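Local coordinates for protein oxalate biosynthetic component 1 (Burkholderia thailandensis, PDB 5IKY) that makes oxalate in quorum sensing-dependent oxalogenesis, as a bifunctional enzyme that joins a lyase activity to that of an alpha/beta-type serine hydrolase, at residues 214-219 and 499-504; 225-230 and 475-480; 853-858 and 941-946; 860-865 and 982-987. All coordinates share one frame; numbering follows the deposited sequence.

Overall arrangement
From the N terminus, helix 206-218 opens contact 1 and the next strand contact 2. Their partners arrive some 245 to 280 residues later in the reverse order, so that contact 2 closes first and lies within the larger loop of contact 1. Both belong to the parallel barrel, and the side chain of Q500 probably hydrogen-bonds to the backbone O of A479. Later, 853-858 and 860-865 open contacts 3 and 4. These close in the order they opened, so their loops cross, and D945 OD2 probably bonds to T987 N. They tie helices and loops around the mixed hydrolase sheet, their centres about 9 Å apart, while about 52 Å separates the centres of contacts 2 and 3.

Contact 1: residues 214-219 and 499-504; sequences REALRE and DQVRWL
E219 and R502 meet as a long, weak salt bridge, a small example of how a carboxylate can be shared between partners. The carboxylate reaches the edge of the guanidinium group, near its plane, with NH1 of R502 lying 3.4 Å from OE1 of E219 and almost as near OE2. The two flat groups stand nearly perpendicular, at 89°. E219 bends back at chi2 (-70°), which folds the carboxylate over the start of the arginine chain, where OE1 of E219 comes within 3.5 Å of CB of R502. Beneath the charged pair lies an apolar patch: CG1 of V501 sits 3.8 Å from CB of E219, and CG2 of V501 is 4.3 Å from CB of A216.

One shell out, OE1 of E219 has a stronger partner in R505, so two arginines gather round one carboxylate. The NH2 of R502 is engaged by D1018, a link from the barrel to helix 1015-1025 of the C-terminal part. Helices 206-218 and 497-510 thus lie side by side on the barrel, A216 resting on A9 of strand 4-9 and V501 on V474 of the adjoining strand 471-474.

Contact 2: residues 225-230 and 475-480; sequences HLHTRA and GLEDAL. With MG (magnesium ion), chain B.
The imidazole ring of H227 and the carboxylate of E477 have planes 90° apart and are drawn together by a magnesium ion. On one side of the H225 ring lie both OE1 of E477, over the face and 4.3 Å from its CD2, and the magnesium, above the plane but displaced past the NE2 edge. NE2 of H225 is 3.1 Å from the ion and is not a ligand here. This is a metal site at the mouth of a parallel eight-stranded (beta/alpha)8 barrel. A His-x-His pair at the end of a strand and a glutamate recall the site of beta-keto acid cleavage enzymes, consistent with the lyase activity, although here only H227 and E477 are protein ligands.

The metal is bound by NE2 of H227 at 2.3 Å, by OE2 of E477 at 2.4 Å and by a water. OE2 of E477 and NE2 of H227 lie 3.4 Å apart because they share the ion, not through a hydrogen bond. E477 reaches inward with an extended chain, CG anti to the backbone N (chi1 170°), from a tight turn in which G475 O accepts from the backbone N of both D478 and A479. In the second shell, N253 holds ND1 of H227 and fixes that ring's rotation. The other oxygen of E477 is held as well: a water donates to OE1 of E477 at 2.7 Å and to the backbone O of H225 at 2.9 Å.

Contact 3: residues 853-858 and 941-946; sequences LHNRFA and AQQLDV
Q943 and N855 reach toward each other from facing helices and pair their amides through two hydrogen bonds between twisted planes, an instance of two uncharged side chains pairing in a buried place. The chain of Q943 leaves CB with CG anti to the carbonyl carbon (chi1 -77°) and then runs extended, so that CB and CG merely span the gap between the helices. At CD it comes within 3.3 Å of OD1 of N855, and there it forks. NE2 of Q943 donates to OD1 of N855 at 2.6 Å, on a lone pair and in the carbonyl plane. OE1 of Q943 accepts from ND2 of N855 at 3.0 Å, but this donor stands above the carbonyl plane. The difference goes with the twist between the amides, whose planes are 35° apart: ND2 of N855 points within its own plane, whereas the acceptor of NE2 is tilted out of the plane of Q943.

Each end of the glutamine amide has a further partner that sets its orientation. OE1 also accepts from the backbone N of S869, and NE2 also donates to the backbone O of A939, one turn earlier in its own helix. Helix 937-955 follows strand 929-935 of the mixed hydrolase sheet, probably as the helix after the nucleophile strand does in alpha/beta hydrolases. Helix 849-860, which follows strand 832-836, lays L853 and F857 against helix 715-734.

Contact 4: residues 860-865 and 982-987; sequences NADPSG and LDWLGT
D862 brings its backbone O to the rim of W984, 3.1 Å from CZ2 and near the ring plane, the first of several points at which one loop follows the edge of an indole and then crosses one face. W984 has CG anti to the carbonyl carbon (chi1 -75°), which carries the indole toward 860-865. The side chain of D862 turns to other work, with OD2 accepting from the backbone N of both I866 and Y867 and so pinning the bend of its own loop. P863 comes next and offers its carbonyl at the same edge, in plane: NE1 of W984 donates to O of P863 at 3.4 Å, a weak bond with an N-H...O angle of 152°. At S864 the backbone passes the ring obliquely, its C atom 3.8 Å from CZ2 of W984. G865 then moves over the face, its CA 3.7 Å from the centroid of the six-membered ring of W984 and only 11° off the normal.

The indole, which also stacks with H981 and touches V946 of helix 937-955, thereby joins the connection after helix 849-860 to the one before strand 988-992. The contact is a CH-pi contact of glycine over an indole, with a weak N-H...O bond at the ring edge, between two surface loops bordering the central sheet of an alpha/beta hydrolase fold.

Contact 1: residues 214-219 and 499-504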
loop_
_atom_site.group_PDB
_atom_site.type_symbol
_atom_site.label_atom_id
_atom_site.label_comp_id
_atom_site.label_asym_id
_atom_site.label_seq_id
_atom_site.Cartn_x
_atom_site.Cartn_y
_atom_site.Cartn_z
ATOM N N ARG A 214 2.384 -8.023 3.649
ATOM C CA ARG A 214 2.462 -6.612 3.286
ATOM C C ARG A 214 3.395 -6.384 2.097
ATOM O O ARG A 214 3.083 -5.608 1.189
ATOM C CB ARG A 214 2.931 -5.777 4.483
ATOM C CG ARG A 214 2.032 -5.873 5.709
ATOM C CD ARG A 214 1.282 -4.581 5.970
ATOM N NE ARG A 214 2.109 -3.575 6.627
ATOM C CZ ARG A 214 2.050 -2.272 6.370
ATOM N NH1 ARG A 214 1.206 -1.811 5.458
ATOM N NH2 ARG A 214 2.836 -1.428 7.023
ATOM N N GLU A 215 4.538 -7.065 2.106
ATOM C CA GLU A 215 5.510 -6.950 1.022
ATOM C C GLU A 215 4.912 -7.425 -0.296
ATOM O O GLU A 215 5.115 -6.812 -1.342
ATOM C CB GLU A 215 6.769 -7.754 1.341
ATOM C CG GLU A 215 7.512 -7.296 2.583
ATOM C CD GLU A 215 8.555 -8.301 3.036
ATOM O OE1 GLU A 215 8.782 -9.292 2.309
ATOM O OE2 GLU A 215 9.143 -8.102 4.120
ATOM N N ALA A 216 4.169 -8.522 -0.230
ATOM C CA ALA A 216 3.540 -9.098 -1.407
ATOM C C ALA A 216 2.471 -8.170 -1.974
ATOM O O ALA A 216 2.355 -8.008 -3.189
ATOM C CB ALA A 216 2.942 -10.451 -1.070
ATOM N N LEU A 217 1.696 -7.555 -1.084
ATOM C CA LEU A 217 0.598 -6.685 -1.492
ATOM C C LEU A 217 1.083 -5.398 -2.164
ATOM O O LEU A 217 0.487 -4.944 -3.142
ATOM C CB LEU A 217 -0.280 -6.349 -0.283
ATOM C CG LEU A 217 -1.137 -7.517 0.214
ATOM C CD1 LEU A 217 -1.570 -7.311 1.658
ATOM C CD2 LEU A 217 -2.350 -7.701 -0.688
ATOM N N ARG A 218 2.163 -4.812 -1.652
ATOM C CA ARG A 218 2.658 -3.562 -2.220
ATOM C C ARG A 218 3.359 -3.803 -3.555
ATOM O O ARG A 218 3.570 -2.869 -4.329
ATOM C CB ARG A 218 3.596 -2.842 -1.245
ATOM C CG ARG A 218 4.929 -3.519 -0.984
ATOM C CD ARG A 218 5.788 -2.643 -0.074
ATOM N NE ARG A 218 7.124 -3.189 0.161
ATOM C CZ ARG A 218 7.571 -3.580 1.351
ATOM N NH1 ARG A 218 8.801 -4.061 1.473
ATOM N NH2 ARG A 218 6.792 -3.489 2.419
ATOM N N GLU A 219 3.705 -5.057 -3.828
ATOM C CA GLU A 219 4.315 -5.408 -5.106
ATOM C C GLU A 219 3.273 -5.755 -6.166
ATOM O O GLU A 219 3.612 -5.958 -7.329
ATOM C CB GLU A 219 5.294 -6.573 -4.942
ATOM C CG GLU A 219 6.579 -6.218 -4.192
ATOM C CD GLU A 219 7.506 -5.299 -4.981
ATOM O OE1 GLU A 219 7.210 -4.999 -6.158
ATOM O OE2 GLU A 219 8.539 -4.878 -4.417
ATOM N N ASP A 499 9.380 -10.608 -3.402
ATOM C CA ASP A 499 10.426 -10.725 -4.407
ATOM C C ASP A 499 9.876 -11.405 -5.661
ATOM O O ASP A 499 10.112 -10.954 -6.782
ATOM C CB ASP A 499 11.611 -11.515 -3.848
ATOM C CG ASP A 499 12.901 -11.251 -4.599
ATOM O OD1 ASP A 499 12.868 -10.538 -5.625
ATOM O OD2 ASP A 499 13.948 -11.778 -4.166
ATOM N N GLN A 500 9.129 -12.486 -5.456
ATOM C CA GLN A 500 8.574 -13.266 -6.556
ATOM C C GLN A 500 7.391 -12.570 -7.227
ATOM O O GLN A 500 7.197 -12.695 -8.437
ATOM C CB GLN A 500 8.155 -14.648 -6.058
ATOM C CG GLN A 500 9.327 -15.547 -5.699
ATOM C CD GLN A 500 8.914 -16.713 -4.828
ATOM O OE1 GLN A 500 7.915 -16.639 -4.115
ATOM N NE2 GLN A 500 9.680 -17.798 -4.881
ATOM N N VAL A 501 6.599 -11.842 -6.443
ATOM C CA VAL A 501 5.496 -11.064 -6.995
ATOM C C VAL A 501 6.044 -9.964 -7.899
ATOM O O VAL A 501 5.486 -9.676 -8.958
ATOM C CB VAL A 501 4.623 -10.443 -5.886
ATOM C CG1 VAL A 501 3.567 -9.533 -6.486
ATOM C CG2 VAL A 501 3.967 -11.535 -5.058
ATOM N N ARG A 502 7.152 -9.365 -7.475
ATOM C CA ARG A 502 7.814 -8.335 -8.262
ATOM C C ARG A 502 8.282 -8.899 -9.598
ATOM O O ARG A 502 8.095 -8.283 -10.647
ATOM C CB ARG A 502 8.999 -7.748 -7.496
ATOM C CG ARG A 502 9.727 -6.645 -8.244
ATOM C CD ARG A 502 10.909 -6.122 -7.446
ATOM N NE ARG A 502 11.537 -4.980 -8.102
ATOM C CZ ARG A 502 11.147 -3.720 -7.936
ATOM N NH1 ARG A 502 10.127 -3.440 -7.135
ATOM N NH2 ARG A 502 11.774 -2.739 -8.572
ATOM N N TRP A 503 8.889 -10.080 -9.547
ATOM C CA TRP A 503 9.341 -10.761 -10.750
ATOM C C TRP A 503 8.172 -11.057 -11.688
ATOM O O TRP A 503 8.260 -10.824 -12.893
ATOM C CB TRP A 503 10.071 -12.056 -10.388
ATOM C CG TRP A 503 10.256 -12.981 -11.550
ATOM C CD1 TRP A 503 11.265 -12.950 -12.471
ATOM C CD2 TRP A 503 9.404 -14.069 -11.924
ATOM N NE1 TRP A 503 11.094 -13.956 -13.392
ATOM C CE2 TRP A 503 9.958 -14.655 -13.080
ATOM C CE3 TRP A 503 8.227 -14.606 -11.393
ATOM C CZ2 TRP A 503 9.377 -15.753 -13.712
ATOM C CZ3 TRP A 503 7.649 -15.696 -12.023
ATOM C CH2 TRP A 503 8.225 -16.257 -13.170
ATOM N N LEU A 504 7.079 -11.566 -11.127
ATOM C CA LEU A 504 5.892 -11.894 -11.910
ATOM C C LEU A 504 5.267 -10.649 -12.531
ATOM O O LEU A 504 4.849 -10.666 -13.689
ATOM C CB LEU A 504 4.862 -12.618 -11.042
ATOM C CG LEU A 504 3.534 -12.984 -11.711
ATOM C CD1 LEU A 504 3.770 -13.827 -12.952
ATOM C CD2 LEU A 504 2.619 -13.708 -10.739
#

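Contact 2: residues 225-230 and 475-480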
loop_
_atom_site.group_PDB
_atom_site.type_symbol
_atom_site.label_atom_id
_atom_site.label_comp_id
_atom_site.label_asym_id
_atom_site.label_seq_id
_atom_site.Cartn_x
_atom_site.Cartn_y
_atom_site.Cartn_z
ATOM N N HIS A 225 -2.713 -15.889 0.309
ATOM C CA HIS A 225 -2.986 -17.229 0.826
ATOM C C HIS A 225 -2.269 -17.430 2.160
ATOM O O HIS A 225 -1.039 -17.423 2.147
ATOM C CB HIS A 225 -2.487 -18.358 -0.064
ATOM C CG HIS A 225 -3.216 -19.627 0.165
ATOM N ND1 HIS A 225 -3.560 -20.076 1.436
ATOM C CD2 HIS A 225 -3.372 -20.662 -0.669
ATOM C CE1 HIS A 225 -4.113 -21.277 1.303
ATOM N NE2 HIS A 225 -3.998 -21.655 0.048
ATOM N N LEU A 226 -2.975 -17.770 3.245
ATOM C CA LEU A 226 -2.221 -17.954 4.478
ATOM C C LEU A 226 -2.229 -19.374 5.068
ATOM O O LEU A 226 -3.229 -20.091 5.000
ATOM C CB LEU A 226 -2.692 -16.951 5.515
ATOM C CG LEU A 226 -2.421 -15.482 5.196
ATOM C CD1 LEU A 226 -2.971 -14.608 6.301
ATOM C CD2 LEU A 226 -0.931 -15.222 4.989
ATOM N N HIS A 227 -1.086 -19.747 5.651
ATOM C CA HIS A 227 -0.955 -20.913 6.530
ATOM C C HIS A 227 -0.348 -20.483 7.873
ATOM O O HIS A 227 0.208 -19.385 7.993
ATOM C CB HIS A 227 -0.050 -21.990 5.925
ATOM C CG HIS A 227 -0.614 -22.692 4.731
ATOM N ND1 HIS A 227 -0.853 -24.049 4.715
ATOM C CD2 HIS A 227 -0.944 -22.237 3.499
ATOM C CE1 HIS A 227 -1.324 -24.398 3.530
ATOM N NE2 HIS A 227 -1.390 -23.317 2.775
ATOM N N THR A 228 -0.427 -21.357 8.871
ATOM C CA THR A 228 0.301 -21.155 10.121
ATOM C C THR A 228 1.060 -22.427 10.502
ATOM O O THR A 228 0.769 -23.509 9.992
ATOM C CB THR A 228 -0.632 -20.744 11.278
ATOM O OG1 THR A 228 -1.739 -21.650 11.354
ATOM C CG2 THR A 228 -1.152 -19.330 11.068
ATOM N N ARG A 229 2.039 -22.293 11.391
ATOM C CA ARG A 229 2.885 -23.423 11.767
ATOM C C ARG A 229 2.909 -23.635 13.275
ATOM O O ARG A 229 3.063 -22.685 14.042
ATOM C CB ARG A 229 4.315 -23.216 11.262
ATOM C CG ARG A 229 4.438 -22.942 9.770
ATOM C CD ARG A 229 4.024 -24.139 8.936
ATOM N NE ARG A 229 4.348 -23.942 7.527
ATOM C CZ ARG A 229 5.512 -24.277 6.979
ATOM N NH1 ARG A 229 6.461 -24.824 7.724
ATOM N NH2 ARG A 229 5.729 -24.061 5.689
ATOM N N ALA A 230 2.770 -24.890 13.692
ATOM C CA ALA A 230 2.808 -25.239 15.107
ATOM C C ALA A 230 4.217 -25.103 15.669
ATOM O O ALA A 230 5.199 -25.195 14.934
ATOM C CB ALA A 230 2.292 -26.652 15.317
ATOM N N GLY A 475 4.749 -17.546 -4.584
ATOM C CA GLY A 475 5.041 -17.471 -3.163
ATOM C C GLY A 475 6.005 -18.546 -2.702
ATOM O O GLY A 475 6.275 -19.504 -3.429
ATOM N N LEU A 476 6.521 -18.391 -1.486
ATOM C CA LEU A 476 7.488 -19.339 -0.946
ATOM C C LEU A 476 6.864 -20.715 -0.732
ATOM O O LEU A 476 7.570 -21.722 -0.689
ATOM C CB LEU A 476 8.079 -18.818 0.364
ATOM C CG LEU A 476 8.879 -17.519 0.253
ATOM C CD1 LEU A 476 9.643 -17.248 1.539
ATOM C CD2 LEU A 476 9.821 -17.573 -0.936
ATOM N N GLU A 477 5.541 -20.751 -0.601
ATOM C CA GLU A 477 4.817 -22.014 -0.499
ATOM C C GLU A 477 5.099 -22.918 -1.693
ATOM O O GLU A 477 5.220 -24.136 -1.549
ATOM C CB GLU A 477 3.313 -21.764 -0.384
ATOM C CG GLU A 477 2.467 -23.023 -0.521
ATOM C CD GLU A 477 1.038 -22.823 -0.053
ATOM O OE1 GLU A 477 0.706 -21.702 0.387
ATOM O OE2 GLU A 477 0.251 -23.791 -0.117
ATOM N N ASP A 478 5.214 -22.313 -2.870
ATOM C CA ASP A 478 5.383 -23.067 -4.107
ATOM C C ASP A 478 6.850 -23.202 -4.504
ATOM O O ASP A 478 7.304 -24.286 -4.872
ATOM C CB ASP A 478 4.596 -22.406 -5.241
ATOM C CG ASP A 478 3.119 -22.254 -4.920
ATOM O OD1 ASP A 478 2.603 -23.032 -4.087
ATOM O OD2 ASP A 478 2.473 -21.360 -5.505
ATOM N N ALA A 479 7.586 -22.097 -4.433
ATOM C CA ALA A 479 8.987 -22.087 -4.837
ATOM C C ALA A 479 9.813 -21.182 -3.933
ATOM O O ALA A 479 9.336 -20.142 -3.482
ATOM C CB ALA A 479 9.116 -21.644 -6.285
ATOM N N LEU A 480 11.055 -21.579 -3.679
ATOM C CA LEU A 480 11.930 -20.825 -2.790
ATOM C C LEU A 480 12.931 -19.967 -3.555
ATOM O O LEU A 480 13.655 -19.169 -2.960
ATOM C CB LEU A 480 12.677 -21.770 -1.850
ATOM C CG LEU A 480 11.822 -22.608 -0.901
ATOM C CD1 LEU A 480 12.712 -23.414 0.037
ATOM C CD2 LEU A 480 10.857 -21.724 -0.119
HETATM MG MG MG B . -1.989 -23.892 0.653
HETATM O O HOH W 1 0.869 -19.610 2.073
HETATM O O HOH W 2 -4.165 -25.123 1.287
#

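Contact 3: residues 853-858 and 941-946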
loop_
_atom_site.group_PDB
_atom_site.type_symbol
_atom_site.label_atom_id
_atom_site.label_comp_id
_atom_site.label_asym_id
_atom_site.label_seq_id
_atom_site.Cartn_x
_atom_site.Cartn_y
_atom_site.Cartn_z
ATOM N N LEU A 853 -16.519 23.177 -0.134
ATOM C CA LEU A 853 -16.392 21.789 -0.559
ATOM C C LEU A 853 -17.524 21.408 -1.507
ATOM O O LEU A 853 -17.302 20.716 -2.501
ATOM C CB LEU A 853 -16.368 20.858 0.655
ATOM C CG LEU A 853 -15.054 20.870 1.440
ATOM C CD1 LEU A 853 -15.185 20.132 2.753
ATOM C CD2 LEU A 853 -13.962 20.248 0.616
ATOM N N HIS A 854 -18.735 21.862 -1.201
ATOM C CA HIS A 854 -19.871 21.622 -2.083
ATOM C C HIS A 854 -19.635 22.256 -3.445
ATOM O O HIS A 854 -19.832 21.619 -4.478
ATOM C CB HIS A 854 -21.164 22.167 -1.484
ATOM C CG HIS A 854 -22.285 22.258 -2.471
ATOM N ND1 HIS A 854 -23.049 21.169 -2.830
ATOM C CD2 HIS A 854 -22.758 23.304 -3.189
ATOM C CE1 HIS A 854 -23.951 21.542 -3.722
ATOM N NE2 HIS A 854 -23.795 22.832 -3.956
ATOM N N ASN A 855 -19.219 23.518 -3.431
ATOM C CA ASN A 855 -18.898 24.244 -4.652
ATOM C C ASN A 855 -17.862 23.499 -5.483
ATOM O O ASN A 855 -17.982 23.391 -6.705
ATOM C CB ASN A 855 -18.390 25.645 -4.312
ATOM C CG ASN A 855 -18.004 26.435 -5.539
ATOM O OD1 ASN A 855 -16.821 26.624 -5.824
ATOM N ND2 ASN A 855 -19.002 26.900 -6.278
ATOM N N ARG A 856 -16.852 22.980 -4.794
ATOM C CA ARG A 856 -15.789 22.191 -5.402
ATOM C C ARG A 856 -16.343 20.996 -6.178
ATOM O O ARG A 856 -16.072 20.834 -7.368
ATOM C CB ARG A 856 -14.822 21.712 -4.318
ATOM C CG ARG A 856 -13.356 21.964 -4.605
ATOM C CD ARG A 856 -12.498 21.524 -3.425
ATOM N NE ARG A 856 -12.686 20.108 -3.115
ATOM C CZ ARG A 856 -12.142 19.493 -2.069
ATOM N NH1 ARG A 856 -11.374 20.166 -1.225
ATOM N NH2 ARG A 856 -12.368 18.203 -1.864
ATOM N N PHE A 857 -17.122 20.163 -5.493
ATOM C CA PHE A 857 -17.672 18.950 -6.091
ATOM C C PHE A 857 -18.756 19.243 -7.123
ATOM O O PHE A 857 -18.909 18.505 -8.095
ATOM C CB PHE A 857 -18.229 18.029 -5.005
ATOM C CG PHE A 857 -17.170 17.313 -4.217
ATOM C CD1 PHE A 857 -16.417 16.309 -4.802
ATOM C CD2 PHE A 857 -16.928 17.640 -2.892
ATOM C CE1 PHE A 857 -15.443 15.646 -4.083
ATOM C CE2 PHE A 857 -15.954 16.981 -2.167
ATOM C CZ PHE A 857 -15.209 15.982 -2.764
ATOM N N ALA A 858 -19.512 20.314 -6.907
ATOM C CA ALA A 858 -20.543 20.712 -7.856
ATOM C C ALA A 858 -19.906 21.155 -9.169
ATOM O O ALA A 858 -20.461 20.938 -10.245
ATOM C CB ALA A 858 -21.405 21.823 -7.278
ATOM N N ALA A 941 -10.448 29.295 -9.474
ATOM C CA ALA A 941 -9.813 29.787 -10.691
ATOM C C ALA A 941 -10.629 29.460 -11.937
ATOM O O ALA A 941 -10.882 30.331 -12.767
ATOM C CB ALA A 941 -8.417 29.211 -10.817
ATOM N N GLN A 942 -11.038 28.201 -12.066
ATOM C CA GLN A 942 -11.805 27.766 -13.228
ATOM C C GLN A 942 -13.187 28.411 -13.261
ATOM O O GLN A 942 -13.799 28.525 -14.322
ATOM C CB GLN A 942 -11.935 26.243 -13.246
ATOM C CG GLN A 942 -10.800 25.541 -13.973
ATOM C CD GLN A 942 -10.807 24.045 -13.754
ATOM O OE1 GLN A 942 -10.639 23.266 -14.693
ATOM N NE2 GLN A 942 -10.995 23.632 -12.505
ATOM N N GLN A 943 -13.674 28.835 -12.100
ATOM C CA GLN A 943 -14.941 29.550 -12.035
ATOM C C GLN A 943 -14.771 30.985 -12.530
ATOM O O GLN A 943 -15.734 31.611 -12.973
ATOM C CB GLN A 943 -15.502 29.533 -10.612
ATOM C CG GLN A 943 -16.136 28.206 -10.227
ATOM C CD GLN A 943 -16.482 28.124 -8.754
ATOM O OE1 GLN A 943 -17.529 28.605 -8.323
ATOM N NE2 GLN A 943 -15.604 27.505 -7.973
ATOM N N LEU A 944 -13.547 31.500 -12.457
ATOM C CA LEU A 944 -13.250 32.819 -13.009
ATOM C C LEU A 944 -13.225 32.747 -14.531
ATOM O O LEU A 944 -13.655 33.676 -15.216
ATOM C CB LEU A 944 -11.913 33.356 -12.492
ATOM C CG LEU A 944 -11.684 33.460 -10.983
ATOM C CD1 LEU A 944 -10.454 34.312 -10.690
ATOM C CD2 LEU A 944 -12.908 34.011 -10.272
ATOM N N ASP A 945 -12.713 31.635 -15.049
ATOM C CA ASP A 945 -12.644 31.407 -16.487
ATOM C C ASP A 945 -14.042 31.303 -17.083
ATOM O O ASP A 945 -14.307 31.825 -18.167
ATOM C CB ASP A 945 -11.845 30.136 -16.786
ATOM C CG ASP A 945 -10.445 30.176 -16.201
ATOM O OD1 ASP A 945 -10.109 31.170 -15.523
ATOM O OD2 ASP A 945 -9.685 29.206 -16.406
ATOM N N VAL A 946 -14.929 30.622 -16.363
ATOM C CA VAL A 946 -16.315 30.451 -16.785
ATOM C C VAL A 946 -17.024 31.795 -16.927
ATOM O O VAL A 946 -17.680 32.060 -17.935
ATOM C CB VAL A 946 -17.097 29.564 -15.792
ATOM C CG1 VAL A 946 -18.593 29.647 -16.056
ATOM C CG2 VAL A 946 -16.615 28.123 -15.872
#

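Contact 4: residues 860-865 and 982-987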
loop_
_atom_site.group_PDB
_atom_site.type_symbol
_atom_site.label_atom_id
_atom_site.label_comp_id
_atom_site.label_asym_id
_atom_site.label_seq_id
_atom_site.Cartn_x
_atom_site.Cartn_y
_atom_site.Cartn_z
ATOM N N ASN A 860 -17.066 19.952 -10.262
ATOM C CA ASN A 860 -16.675 18.672 -10.844
ATOM C C ASN A 860 -17.791 18.053 -11.677
ATOM O O ASN A 860 -17.539 17.458 -12.725
ATOM C CB ASN A 860 -16.267 17.686 -9.746
ATOM C CG ASN A 860 -14.841 17.883 -9.274
ATOM O OD1 ASN A 860 -14.184 18.866 -9.617
ATOM N ND2 ASN A 860 -14.356 16.942 -8.475
ATOM N N ALA A 861 -19.024 18.201 -11.198
ATOM C CA ALA A 861 -20.180 17.555 -11.814
ATOM C C ALA A 861 -20.801 18.409 -12.910
ATOM O O ALA A 861 -21.861 18.075 -13.440
ATOM C CB ALA A 861 -21.220 17.226 -10.755
ATOM N N ASP A 862 -20.140 19.511 -13.247
ATOM C CA ASP A 862 -20.627 20.410 -14.285
ATOM C C ASP A 862 -19.986 20.071 -15.630
ATOM O O ASP A 862 -18.793 20.297 -15.827
ATOM C CB ASP A 862 -20.344 21.864 -13.904
ATOM C CG ASP A 862 -21.116 22.854 -14.752
ATOM O OD1 ASP A 862 -22.190 22.488 -15.277
ATOM O OD2 ASP A 862 -20.647 24.005 -14.887
ATOM N N PRO A 863 -20.780 19.516 -16.559
ATOM C CA PRO A 863 -20.281 19.097 -17.874
ATOM C C PRO A 863 -19.915 20.277 -18.777
ATOM O O PRO A 863 -18.892 20.230 -19.459
ATOM C CB PRO A 863 -21.457 18.308 -18.455
ATOM C CG PRO A 863 -22.657 18.888 -17.793
ATOM C CD PRO A 863 -22.221 19.250 -16.403
ATOM N N SER A 864 -20.748 21.312 -18.781
ATOM C CA SER A 864 -20.480 22.519 -19.556
ATOM C C SER A 864 -20.055 23.643 -18.622
ATOM O O SER A 864 -20.597 23.774 -17.531
ATOM C CB SER A 864 -21.715 22.935 -20.357
ATOM O OG SER A 864 -22.221 21.854 -21.120
ATOM N N GLY A 865 -19.090 24.453 -19.046
ATOM C CA GLY A 865 -18.584 25.525 -18.206
ATOM C C GLY A 865 -19.617 26.598 -17.912
ATOM O O GLY A 865 -19.573 27.683 -18.493
ATOM N N LEU A 982 -10.017 19.701 -18.636
ATOM C CA LEU A 982 -9.009 19.864 -19.674
ATOM C C LEU A 982 -9.573 20.442 -20.972
ATOM O O LEU A 982 -8.880 21.166 -21.684
ATOM C CB LEU A 982 -8.335 18.516 -19.949
ATOM C CG LEU A 982 -7.215 18.478 -20.987
ATOM C CD1 LEU A 982 -6.166 19.534 -20.684
ATOM C CD2 LEU A 982 -6.589 17.096 -21.023
ATOM N N ASP A 983 -10.833 20.135 -21.266
ATOM C CA ASP A 983 -11.434 20.528 -22.540
ATOM C C ASP A 983 -12.187 21.858 -22.478
ATOM O O ASP A 983 -12.869 22.229 -23.433
ATOM C CB ASP A 983 -12.378 19.430 -23.035
ATOM C CG ASP A 983 -11.641 18.170 -23.444
ATOM O OD1 ASP A 983 -10.459 18.274 -23.836
ATOM O OD2 ASP A 983 -12.242 17.077 -23.375
ATOM N N TRP A 984 -12.063 22.573 -21.366
ATOM C CA TRP A 984 -12.710 23.874 -21.230
ATOM C C TRP A 984 -11.815 25.007 -21.720
ATOM O O TRP A 984 -10.600 24.843 -21.844
ATOM C CB TRP A 984 -13.099 24.141 -19.774
ATOM C CG TRP A 984 -14.287 23.377 -19.286
ATOM C CD1 TRP A 984 -14.967 22.398 -19.950
ATOM C CD2 TRP A 984 -14.944 23.536 -18.022
ATOM N NE1 TRP A 984 -16.004 21.933 -19.175
ATOM C CE2 TRP A 984 -16.010 22.614 -17.986
ATOM C CE3 TRP A 984 -14.728 24.361 -16.914
ATOM C CZ2 TRP A 984 -16.861 22.500 -16.889
ATOM C CZ3 TRP A 984 -15.575 24.246 -15.826
ATOM C CH2 TRP A 984 -16.627 23.323 -15.820
ATOM N N LEU A 985 -12.426 26.155 -21.998
ATOM C CA LEU A 985 -11.679 27.383 -22.235
ATOM C C LEU A 985 -11.180 27.929 -20.904
ATOM O O LEU A 985 -11.978 28.203 -20.007
ATOM C CB LEU A 985 -12.546 28.429 -22.937
ATOM C CG LEU A 985 -12.548 28.469 -24.465
ATOM C CD1 LEU A 985 -13.589 29.460 -24.961
ATOM C CD2 LEU A 985 -11.168 28.835 -24.986
ATOM N N GLY A 986 -9.868 28.084 -20.765
ATOM C CA GLY A 986 -9.327 28.588 -19.519
ATOM C C GLY A 986 -7.818 28.661 -19.406
ATOM O O GLY A 986 -7.085 28.431 -20.368
ATOM N N THR A 987 -7.362 28.982 -18.200
ATOM C CA THR A 987 -5.949 29.191 -17.921
ATOM C C THR A 987 -5.179 27.876 -17.887
ATOM O O THR A 987 -5.651 26.887 -17.325
ATOM C CB THR A 987 -5.759 29.919 -16.574
ATOM O OG1 THR A 987 -6.664 31.028 -16.494
ATOM C CG2 THR A 987 -4.331 30.414 -16.426
#